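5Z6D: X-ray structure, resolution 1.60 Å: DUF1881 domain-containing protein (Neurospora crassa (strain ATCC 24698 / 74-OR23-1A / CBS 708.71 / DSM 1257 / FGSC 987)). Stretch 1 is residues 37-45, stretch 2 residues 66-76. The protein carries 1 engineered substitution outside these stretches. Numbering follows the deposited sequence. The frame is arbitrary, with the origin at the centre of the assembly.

Stretch 1 37-45: LNDKYFSVA
Stretch 2, residues 66-76: EWTTSQADISD

How do the two backbones run past each other? Residues 37-39 form a 3-10 turn, with Lys40 N bonded to Leu37 O at 3.2 Å; Tyr41 N also reaches Leu37 O, at 2.9 Å. Residues 43-45 are extended; the second stretch leaves its strand at Trp67 and continues as loop. They pass antiparallel, pairing Ala45 with Ser70 (CA-CA 4.2 Å), Val44 with Gln71 (5.4 Å), Ser43 with Asp73 (4.9 Å) and Phe42 with Ser75 (5.1 Å).

Which backbone groups satisfy one another? Val44 (phi/psi -149/126) and Gln71 (-115/123) make a single bridge: Val44 N donates to Gln71 O at 3.0 Å, nearly straight at 172°, and Gln71 N returns to Val44 O at 2.8 Å. Val44 O also receives a CA-H contact from Ser70 CA at 3.2 Å. Beyond the bridge, Ile74 N donates to Phe42 O at 2.9 Å and 171°.

How does Asn38 serve both stretches? The m rotamer of Asn38, with chi2 at 141°, directs Asn38 ND2 to Ile74 O at 2.7 Å, bent to 136°, and to Tyr41 O at 3.2 Å. One amide thus satisfies a carbonyl on each stretch. Asn38 OD1 lies 3.3 Å from Ser75 O, but both are acceptors, so they do not hydrogen-bond.

What holds the loop's own polar groups? Asp73 OD1 (chi1 t) accepts from Ser75 OG (p) at 2.6 Å and Ser75 N at 3.0 Å, while Asp73 OD2 is bonded elsewhere in the structure. Gln71 NE2 (m, m) donates to Thr69 O at 3.3 Å.

Where do apolar groups meet? Val44 CG1 (chi1 p) lies 4.1 Å from Ile74 CG2 (p, t) and 4.3 Å from Trp67 CE3. Leu37 CD1 (m, t) meets the indole edge at Trp67 CH2, 4.3 Å away. Phe42 CD1 (chi1 -88°) approaches Ser75 CB at 3.8 Å. These van der Waals contacts need no polar partner.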

ATOM      1  N   LEU A  37      -0.198  15.759  -4.599  1.00 22.67           N
ATOM      2  CA  LEU A  37      -0.805  16.379  -3.425  1.00 23.82           C
ATOM      3  C   LEU A  37      -0.118  17.693  -3.034  1.00 28.56           C
ATOM      4  O   LEU A  37      -0.747  18.596  -2.477  1.00 30.35           O
ATOM      5  CB  LEU A  37      -0.779  15.397  -2.259  1.00 24.86           C
ATOM      6  CG  LEU A  37      -1.721  14.217  -2.471  1.00 27.77           C
ATOM      7  CD1 LEU A  37      -1.552  13.203  -1.348  1.00 27.96           C
ATOM      8  CD2 LEU A  37      -3.151  14.700  -2.558  1.00 31.29           C
ATOM      9  N   ASN A  38       1.162  17.800  -3.358  1.00 30.18           N
ATOM     10  CA  ASN A  38       1.951  18.985  -3.016  1.00 37.99           C
ATOM     11  C   ASN A  38       1.640  20.232  -3.838  1.00 44.54           C
ATOM     12  O   ASN A  38       2.167  21.312  -3.563  1.00 43.66           O
ATOM     13  CB  ASN A  38       3.433  18.666  -3.154  1.00 38.73           C
ATOM     14  CG  ASN A  38       3.863  17.558  -2.238  1.00 37.27           C
ATOM     15  OD1 ASN A  38       4.664  16.706  -2.610  1.00 45.51           O
ATOM     16  ND2 ASN A  38       3.316  17.552  -1.026  1.00 36.57           N
ATOM     17  N   ASP A  39       0.796  20.088  -4.851  1.00 45.21           N
ATOM     18  CA  ASP A  39       0.389  21.233  -5.650  1.00 51.48           C
ATOM     19  C   ASP A  39      -0.570  22.097  -4.837  1.00 52.20           C
ATOM     20  O   ASP A  39      -0.813  23.259  -5.165  1.00 58.16           O
ATOM     21  CB  ASP A  39      -0.261  20.781  -6.959  1.00 57.52           C
ATOM     22  CG  ASP A  39       0.687  19.974  -7.831  1.00 62.36           C
ATOM     23  OD1 ASP A  39       1.917  20.167  -7.712  1.00 62.56           O
ATOM     24  OD2 ASP A  39       0.202  19.147  -8.632  1.00 63.66           O
ATOM     25  N   LYS A  40      -1.100  21.516  -3.766  1.00 39.72           N
ATOM     26  CA  LYS A  40      -1.978  22.235  -2.857  1.00 42.45           C
ATOM     27  C   LYS A  40      -1.420  22.239  -1.435  1.00 38.63           C
ATOM     28  O   LYS A  40      -1.480  23.258  -0.749  1.00 38.57           O
ATOM     29  CB  LYS A  40      -3.387  21.624  -2.853  1.00 46.22           C
ATOM     30  CG  LYS A  40      -4.090  21.603  -4.203  1.00 55.34           C
ATOM     31  CD  LYS A  40      -3.854  20.284  -4.924  1.00 63.99           C
ATOM     32  CE  LYS A  40      -4.412  20.308  -6.339  1.00 63.96           C
ATOM     33  NZ  LYS A  40      -3.930  19.139  -7.132  1.00 66.51           N
ATOM     34  N   TYR A  41      -0.866  21.108  -0.998  1.00 32.74           N
ATOM     35  CA  TYR A  41      -0.625  20.898   0.432  1.00 29.79           C
ATOM     36  C   TYR A  41       0.819  20.650   0.818  1.00 26.04           C
ATOM     37  O   TYR A  41       1.527  19.855   0.198  1.00 24.61           O
ATOM     38  CB  TYR A  41      -1.473  19.731   0.928  1.00 24.80           C
ATOM     39  CG  TYR A  41      -2.938  19.936   0.698  1.00 25.14           C
ATOM     40  CD1 TYR A  41      -3.531  21.166   0.934  1.00 25.63           C
ATOM     41  CD2 TYR A  41      -3.732  18.901   0.234  1.00 27.06           C
ATOM     42  CE1 TYR A  41      -4.877  21.356   0.722  1.00 27.80           C
ATOM     43  CE2 TYR A  41      -5.073  19.080   0.019  1.00 28.27           C
ATOM     44  CZ  TYR A  41      -5.639  20.311   0.266  1.00 31.50           C
ATOM     45  OH  TYR A  41      -6.984  20.492   0.054  1.00 29.96           O
ATOM     46  N   PHE A  42       1.239  21.342   1.873  1.00 23.55           N
ATOM     47  CA  PHE A  42       2.600  21.261   2.391  1.00 26.35           C
ATOM     48  C   PHE A  42       2.657  20.744   3.834  1.00 23.71           C
ATOM     49  O   PHE A  42       3.745  20.421   4.334  1.00 25.48           O
ATOM     50  CB  PHE A  42       3.274  22.637   2.331  1.00 31.02           C
ATOM     51  CG  PHE A  42       3.970  22.925   1.033  1.00 41.41           C
ATOM     52  CD1 PHE A  42       4.101  21.948   0.062  1.00 38.17           C
ATOM     53  CD2 PHE A  42       4.519  24.178   0.797  1.00 50.30           C
ATOM     54  CE1 PHE A  42       4.757  22.213  -1.124  1.00 41.25           C
ATOM     55  CE2 PHE A  42       5.175  24.451  -0.388  1.00 54.82           C
ATOM     56  CZ  PHE A  42       5.295  23.466  -1.350  1.00 53.66           C
ATOM     57  N   SER A  43       1.520  20.697   4.523  1.00 25.84           N
ATOM     58  CA  SER A  43       1.555  20.056   5.847  1.00 22.18           C
ATOM     59  C   SER A  43       0.207  19.448   6.173  1.00 22.29           C
ATOM     60  O   SER A  43      -0.771  19.704   5.477  1.00 21.51           O
ATOM     61  CB  SER A  43       1.991  21.046   6.947  1.00 21.53           C
ATOM     62  OG  SER A  43       1.172  22.206   6.975  1.00 21.82           O
ATOM     63  N   VAL A  44       0.150  18.611   7.203  1.00 20.66           N
ATOM     64  CA  VAL A  44      -1.126  17.964   7.532  1.00 21.09           C
ATOM     65  C   VAL A  44      -1.248  17.689   9.033  1.00 20.62           C
ATOM     66  O   VAL A  44      -0.364  17.088   9.652  1.00 22.77           O
ATOM     67  CB  VAL A  44      -1.320  16.649   6.732  1.00 20.97           C
ATOM     68  CG1 VAL A  44      -0.194  15.641   7.004  1.00 21.87           C
ATOM     69  CG2 VAL A  44      -2.704  16.035   7.019  1.00 18.45           C
ATOM     70  N   ALA A  45      -2.344  18.175   9.612  1.00 21.09           N
ATOM     71  CA  ALA A  45      -2.695  17.859  10.990  1.00 23.26           C
ATOM     72  C   ALA A  45      -3.603  16.653  11.004  1.00 23.39           C
ATOM     73  O   ALA A  45      -4.588  16.601  10.261  1.00 25.16           O
ATOM     74  CB  ALA A  45      -3.370  19.045  11.661  1.00 26.93           C
ATOM     75  N   GLU A  66       2.136   6.684   4.890  1.00 18.83           N
ATOM     76  CA  GLU A  66       1.106   6.768   5.919  1.00 20.76           C
ATOM     77  C   GLU A  66       1.417   7.935   6.830  1.00 17.64           C
ATOM     78  O   GLU A  66       2.540   8.047   7.320  1.00 21.05           O
ATOM     79  CB  GLU A  66       1.024   5.492   6.763  1.00 27.01           C
ATOM     80  CG  GLU A  66       0.430   4.273   6.088  1.00 34.89           C
ATOM     81  CD  GLU A  66       0.485   3.048   6.996  1.00 43.42           C
ATOM     82  OE1 GLU A  66       1.567   2.764   7.548  1.00 54.99           O
ATOM     83  OE2 GLU A  66      -0.552   2.379   7.175  1.00 47.43           O
ATOM     84  N   TRP A  67       0.437   8.802   7.063  1.00 16.71           N
ATOM     85  CA  TRP A  67       0.611   9.869   8.048  1.00 19.02           C
ATOM     86  C   TRP A  67      -0.295   9.567   9.224  1.00 17.83           C
ATOM     87  O   TRP A  67      -1.519   9.678   9.108  1.00 19.36           O
ATOM     88  CB  TRP A  67       0.312  11.239   7.435  1.00 23.32           C
ATOM     89  CG  TRP A  67       1.194  11.507   6.249  1.00 20.36           C
ATOM     90  CD1 TRP A  67       2.542  11.347   6.196  1.00 21.43           C
ATOM     91  CD2 TRP A  67       0.790  11.972   4.956  1.00 18.47           C
ATOM     92  NE1 TRP A  67       3.013  11.665   4.950  1.00 23.12           N
ATOM     93  CE2 TRP A  67       1.960  12.053   4.164  1.00 19.80           C
ATOM     94  CE3 TRP A  67      -0.442  12.302   4.377  1.00 19.27           C
ATOM     95  CZ2 TRP A  67       1.934  12.453   2.826  1.00 21.25           C
ATOM     96  CZ3 TRP A  67      -0.466  12.697   3.039  1.00 19.11           C
ATOM     97  CH2 TRP A  67       0.717  12.776   2.288  1.00 20.17           C
ATOM     98  N   THR A  68       0.311   9.132  10.331  1.00 20.49           N
ATOM     99  CA  THR A  68      -0.433   8.673  11.497  1.00 23.88           C
ATOM    100  C   THR A  68      -0.481   9.764  12.557  1.00 24.94           C
ATOM    101  O   THR A  68      -1.292   9.717  13.480  1.00 25.77           O
ATOM    102  CB  THR A  68       0.180   7.386  12.102  1.00 26.08           C
ATOM    103  OG1 THR A  68       1.514   7.641  12.575  1.00 29.13           O
ATOM    104  CG2 THR A  68       0.221   6.278  11.075  1.00 34.33           C
ATOM    105  N   THR A  69       0.410  10.742  12.431  1.00 23.93           N
ATOM    106  CA  THR A  69       0.417  11.896  13.320  1.00 22.22           C
ATOM    107  C   THR A  69       0.678  13.145  12.491  1.00 23.43           C
ATOM    108  O   THR A  69       1.094  13.058  11.330  1.00 23.00           O
ATOM    109  CB  THR A  69       1.489  11.796  14.448  1.00 28.86           C
ATOM    110  OG1 THR A  69       2.810  11.839  13.884  1.00 30.76           O
ATOM    111  CG2 THR A  69       1.333  10.509  15.249  1.00 30.94           C
ATOM    112  N   SER A  70       0.419  14.300  13.077  1.00 22.07           N
ATOM    113  CA  SER A  70       0.568  15.562  12.363  1.00 21.58           C
ATOM    114  C   SER A  70       1.988  15.734  11.819  1.00 22.01           C
ATOM    115  O   SER A  70       2.950  15.549  12.547  1.00 24.44           O
ATOM    116  CB  SER A  70       0.210  16.722  13.280  1.00 24.33           C
ATOM    117  OG  SER A  70      -1.162  16.625  13.640  1.00 25.91           O
ATOM    118  N   GLN A  71       2.099  16.064  10.536  1.00 21.00           N
ATOM    119  CA  GLN A  71       3.403  16.263   9.889  1.00 21.15           C
ATOM    120  C   GLN A  71       3.576  17.709   9.456  1.00 22.01           C
ATOM    121  O   GLN A  71       2.780  18.222   8.682  1.00 23.98           O
ATOM    122  CB  GLN A  71       3.543  15.336   8.676  1.00 21.27           C
ATOM    123  CG  GLN A  71       3.460  13.869   9.023  1.00 19.74           C
ATOM    124  CD  GLN A  71       4.634  13.416   9.865  1.00 23.70           C
ATOM    125  OE1 GLN A  71       5.789  13.526   9.452  1.00 22.94           O
ATOM    126  NE2 GLN A  71       4.348  12.931  11.071  1.00 23.63           N
ATOM    127  N   ALA A  72       4.631  18.365   9.929  1.00 22.95           N
ATOM    128  CA  ALA A  72       4.787  19.785   9.628  1.00 24.03           C
ATOM    129  C   ALA A  72       5.354  20.040   8.224  1.00 23.62           C
ATOM    130  O   ALA A  72       5.355  21.180   7.752  1.00 26.50           O
ATOM    131  CB  ALA A  72       5.669  20.453  10.689  1.00 25.17           C
ATOM    132  N   ASP A  73       5.805  18.980   7.554  1.00 24.78           N
ATOM    133  CA  ASP A  73       6.347  19.097   6.203  1.00 24.51           C
ATOM    134  C   ASP A  73       6.106  17.836   5.378  1.00 26.24           C
ATOM    135  O   ASP A  73       6.755  16.817   5.603  1.00 26.36           O
ATOM    136  CB  ASP A  73       7.855  19.395   6.283  1.00 25.09           C
ATOM    137  CG  ASP A  73       8.445  19.868   4.957  1.00 31.36           C
ATOM    138  OD1 ASP A  73       7.763  19.744   3.912  1.00 36.53           O
ATOM    139  OD2 ASP A  73       9.593  20.366   4.958  1.00 30.84           O
ATOM    140  N   ILE A  74       5.180  17.908   4.419  1.00 21.68           N
ATOM    141  CA  ILE A  74       4.985  16.799   3.474  1.00 20.25           C
ATOM    142  C   ILE A  74       5.291  17.203   2.031  1.00 28.09           C
ATOM    143  O   ILE A  74       4.725  16.643   1.089  1.00 27.66           O
ATOM    144  CB  ILE A  74       3.547  16.234   3.542  1.00 22.63           C
ATOM    145  CG1 ILE A  74       2.500  17.319   3.256  1.00 22.92           C
ATOM    146  CG2 ILE A  74       3.302  15.596   4.899  1.00 24.09           C
ATOM    147  CD1 ILE A  74       1.088  16.765   3.099  1.00 23.15           C
ATOM    148  N   SER A  75       6.199  18.154   1.861  1.00 28.95           N
ATOM    149  CA  SER A  75       6.549  18.664   0.538  1.00 34.21           C
ATOM    150  C   SER A  75       7.400  17.702  -0.300  1.00 35.54           C
ATOM    151  O   SER A  75       7.568  17.913  -1.501  1.00 34.99           O
ATOM    152  CB  SER A  75       7.290  19.985   0.684  1.00 35.79           C
ATOM    153  OG  SER A  75       8.512  19.787   1.380  1.00 36.04           O
ATOM    154  N   ASP A  76       7.945  16.665   0.331  1.00 28.79           N
ATOM    155  CA  ASP A  76       8.868  15.752  -0.339  1.00 32.90           C
ATOM    156  C   ASP A  76       8.445  14.305  -0.124  1.00 35.43           C
ATOM    157  O   ASP A  76       9.020  13.598   0.701  1.00 31.07           O
ATOM    158  CB  ASP A  76      10.293  15.967   0.189  1.00 36.31           C
ATOM    159  CG  ASP A  76      11.353  15.312  -0.683  1.00 49.24           C
ATOM    160  OD1 ASP A  76      11.005  14.457  -1.523  1.00 53.10           O
ATOM    161  OD2 ASP A  76      12.545  15.653  -0.519  1.00 53.19           O
TER